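Local coordinates for protein acetyl-CoA acetyltransferase (Bacillus anthracis, PDB 3SS6) that probably catalyses the thiolase reaction, the reversible condensation of two acetyl-CoA molecules to acetoacetyl-CoA and free CoA, at residues H5-T10 with A275-Y280. Numbering follows the deposited sequence.
Sequences HNVVIT and ARIVGY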
loop_
_atom_site.group_PDB
_atom_site.type_symbol
_atom_site.label_atom_id
_atom_site.label_comp_id
_atom_site.label_asym_id
_atom_site.label_seq_id
_atom_site.Cartn_x
_atom_site.Cartn_y
_atom_site.Cartn_z
ATOM N N HIS A 5 -26.886 41.696 11.326
ATOM C CA HIS A 5 -27.899 41.449 10.308
ATOM C C HIS A 5 -28.660 40.159 10.538
ATOM O O HIS A 5 -28.077 39.161 10.952
ATOM C CB HIS A 5 -27.235 41.412 8.931
ATOM C CG HIS A 5 -26.624 42.719 8.541
ATOM N ND1 HIS A 5 -27.331 43.701 7.880
ATOM C CD2 HIS A 5 -25.385 43.221 8.754
ATOM C CE1 HIS A 5 -26.548 44.747 7.686
ATOM N NE2 HIS A 5 -25.363 44.484 8.208
ATOM N N ASN A 6 -29.960 40.170 10.258
ATOM C CA ASN A 6 -30.715 38.924 10.273
ATOM C C ASN A 6 -30.258 38.070 9.109
ATOM O O ASN A 6 -29.965 38.595 8.034
ATOM C CB ASN A 6 -32.217 39.180 10.128
ATOM C CG ASN A 6 -32.816 39.911 11.322
ATOM O OD1 ASN A 6 -32.200 40.006 12.382
ATOM N ND2 ASN A 6 -34.052 40.402 11.156
ATOM N N VAL A 7 -30.226 36.757 9.315
ATOM C CA VAL A 7 -29.791 35.813 8.284
ATOM C C VAL A 7 -30.991 35.062 7.699
ATOM O O VAL A 7 -31.754 34.433 8.430
ATOM C CB VAL A 7 -28.812 34.802 8.863
ATOM C CG1 VAL A 7 -28.311 33.855 7.756
ATOM C CG2 VAL A 7 -27.644 35.526 9.526
ATOM N N VAL A 8 -31.155 35.130 6.384
ATOM C CA VAL A 8 -32.230 34.405 5.721
ATOM C C VAL A 8 -31.655 33.422 4.715
ATOM O O VAL A 8 -30.499 33.526 4.307
ATOM C CB VAL A 8 -33.257 35.351 5.036
ATOM C CG1 VAL A 8 -33.901 36.268 6.079
ATOM C CG2 VAL A 8 -32.598 36.156 3.937
ATOM N N ILE A 9 -32.476 32.452 4.339
ATOM C CA ILE A 9 -32.063 31.355 3.480
ATOM C C ILE A 9 -32.930 31.420 2.237
ATOM O O ILE A 9 -34.155 31.363 2.339
ATOM C CB ILE A 9 -32.307 30.006 4.190
ATOM C CG1 ILE A 9 -31.383 29.876 5.408
ATOM C CG2 ILE A 9 -32.071 28.832 3.231
ATOM C CD1 ILE A 9 -31.861 28.856 6.431
ATOM N N THR A 10 -32.308 31.538 1.068
ATOM C CA THR A 10 -33.088 31.718 -0.166
ATOM C C THR A 10 -33.184 30.484 -1.071
ATOM O O THR A 10 -33.986 30.464 -2.020
ATOM C CB THR A 10 -32.553 32.908 -0.990
ATOM O OG1 THR A 10 -31.195 32.660 -1.364
ATOM C CG2 THR A 10 -32.640 34.197 -0.176
ATOM N N ALA A 275 -36.771 30.847 4.579
ATOM C CA ALA A 275 -36.665 30.732 6.028
ATOM C C ALA A 275 -35.657 31.721 6.594
ATOM O O ALA A 275 -34.835 32.264 5.859
ATOM C CB ALA A 275 -36.242 29.302 6.399
ATOM N N ARG A 276 -35.726 31.940 7.907
ATOM C CA ARG A 276 -34.712 32.712 8.614
ATOM C C ARG A 276 -34.059 31.850 9.684
ATOM O O ARG A 276 -34.660 30.896 10.194
ATOM C CB ARG A 276 -35.315 33.970 9.253
ATOM C CG ARG A 276 -36.244 33.682 10.440
ATOM C CD ARG A 276 -36.659 34.972 11.181
ATOM N NE ARG A 276 -37.484 35.844 10.344
ATOM C CZ ARG A 276 -37.026 36.896 9.673
ATOM N NH1 ARG A 276 -35.740 37.232 9.738
ATOM N NH2 ARG A 276 -37.858 37.623 8.940
ATOM N N ILE A 277 -32.817 32.172 10.014
ATOM C CA ILE A 277 -32.167 31.524 11.143
ATOM C C ILE A 277 -32.405 32.376 12.385
ATOM O O ILE A 277 -32.118 33.579 12.387
ATOM C CB ILE A 277 -30.659 31.332 10.887
ATOM C CG1 ILE A 277 -30.452 30.298 9.779
ATOM C CG2 ILE A 277 -29.968 30.852 12.166
ATOM C CD1 ILE A 277 -29.016 30.194 9.250
ATOM N N VAL A 278 -32.960 31.779 13.439
ATOM C CA VAL A 278 -33.156 32.547 14.669
ATOM C C VAL A 278 -32.150 32.248 15.781
ATOM O O VAL A 278 -32.046 33.019 16.730
ATOM C CB VAL A 278 -34.597 32.445 15.218
ATOM C CG1 VAL A 278 -35.593 33.040 14.215
ATOM C CG2 VAL A 278 -34.949 31.021 15.547
ATOM N N GLY A 279 -31.411 31.144 15.664
ATOM C CA GLY A 279 -30.402 30.813 16.660
ATOM C C GLY A 279 -29.699 29.501 16.384
ATOM O O GLY A 279 -30.112 28.736 15.526
ATOM N N TYR A 280 -28.611 29.257 17.105
ATOM C CA TYR A 280 -27.889 27.995 17.009
ATOM C C TYR A 280 -27.093 27.796 18.276
ATOM O O TYR A 280 -26.776 28.768 18.974
ATOM C CB TYR A 280 -26.967 27.950 15.771
ATOM C CG TYR A 280 -26.210 29.239 15.528
ATOM C CD1 TYR A 280 -25.005 29.498 16.176
ATOM C CD2 TYR A 280 -26.711 30.207 14.665
ATOM C CE1 TYR A 280 -24.328 30.683 15.963
ATOM C CE2 TYR A 280 -26.038 31.391 14.447
ATOM C CZ TYR A 280 -24.841 31.623 15.099
ATOM O OH TYR A 280 -24.158 32.804 14.905
HETATM O O HOH W 1 -30.293 35.668 11.871
#
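Strands 7-10 and 275-280 run antiparallel, with 147° between their N-to-C directions. Backbone bonds join them. Ile277 N donates to Val7 O at 3.0 Å, nearly straight and in the carbonyl plane. Ile9 N donates to Ala275 O at 2.8 Å, also in plane. A third bond, Ala275 N to Ile9 O, is weak at 3.5 Å. Val7 N and Ile277 O are too far apart for a direct bond, and a water bridges them: it accepts from Val7 N at 2.8 Å and donates to Ile277 O.

Val7, Ile9, Ala275 and Ile277 share one face of the sheet. Ile277 meets both Val7 and Ile9. Its CG1, anti to the carbonyl carbon, lies 3.9 Å from Ile9 CD1, the two side chains crossing at about a right angle. Its CD1 lies alongside Val7 CG1, which chi1 of -177° sets anti to the backbone N.

Val8 and Arg276 occupy the other face as a non-hydrogen-bonded pair. The two side chains cross obliquely, with Val8 CG1 4.2 Å from Arg276 CB. The Arg276 chain bends at chi3 and runs beside Asn6, with guanidinium and amide planes 80° apart. Glu263 holds both ends: it forms a salt bridge with Arg276 NH2 and accepts a hydrogen bond from Asn6 ND2.

Strand 7-19 is the first of the N-terminal half and strand 275-284 the first of the C-terminal half. Their pairing links the sheets of the two halves in the αβαβα layering of the thiolase fold. Strand 252-262 flanks strand 7-19, and strand 385-393 flanks strand 275-284, where Val278 and Gly279 form a classic beta bulge opposite Phe390. Helix 93-107 covers the Val7 and Ile277 face, through Gln106 and Ile98.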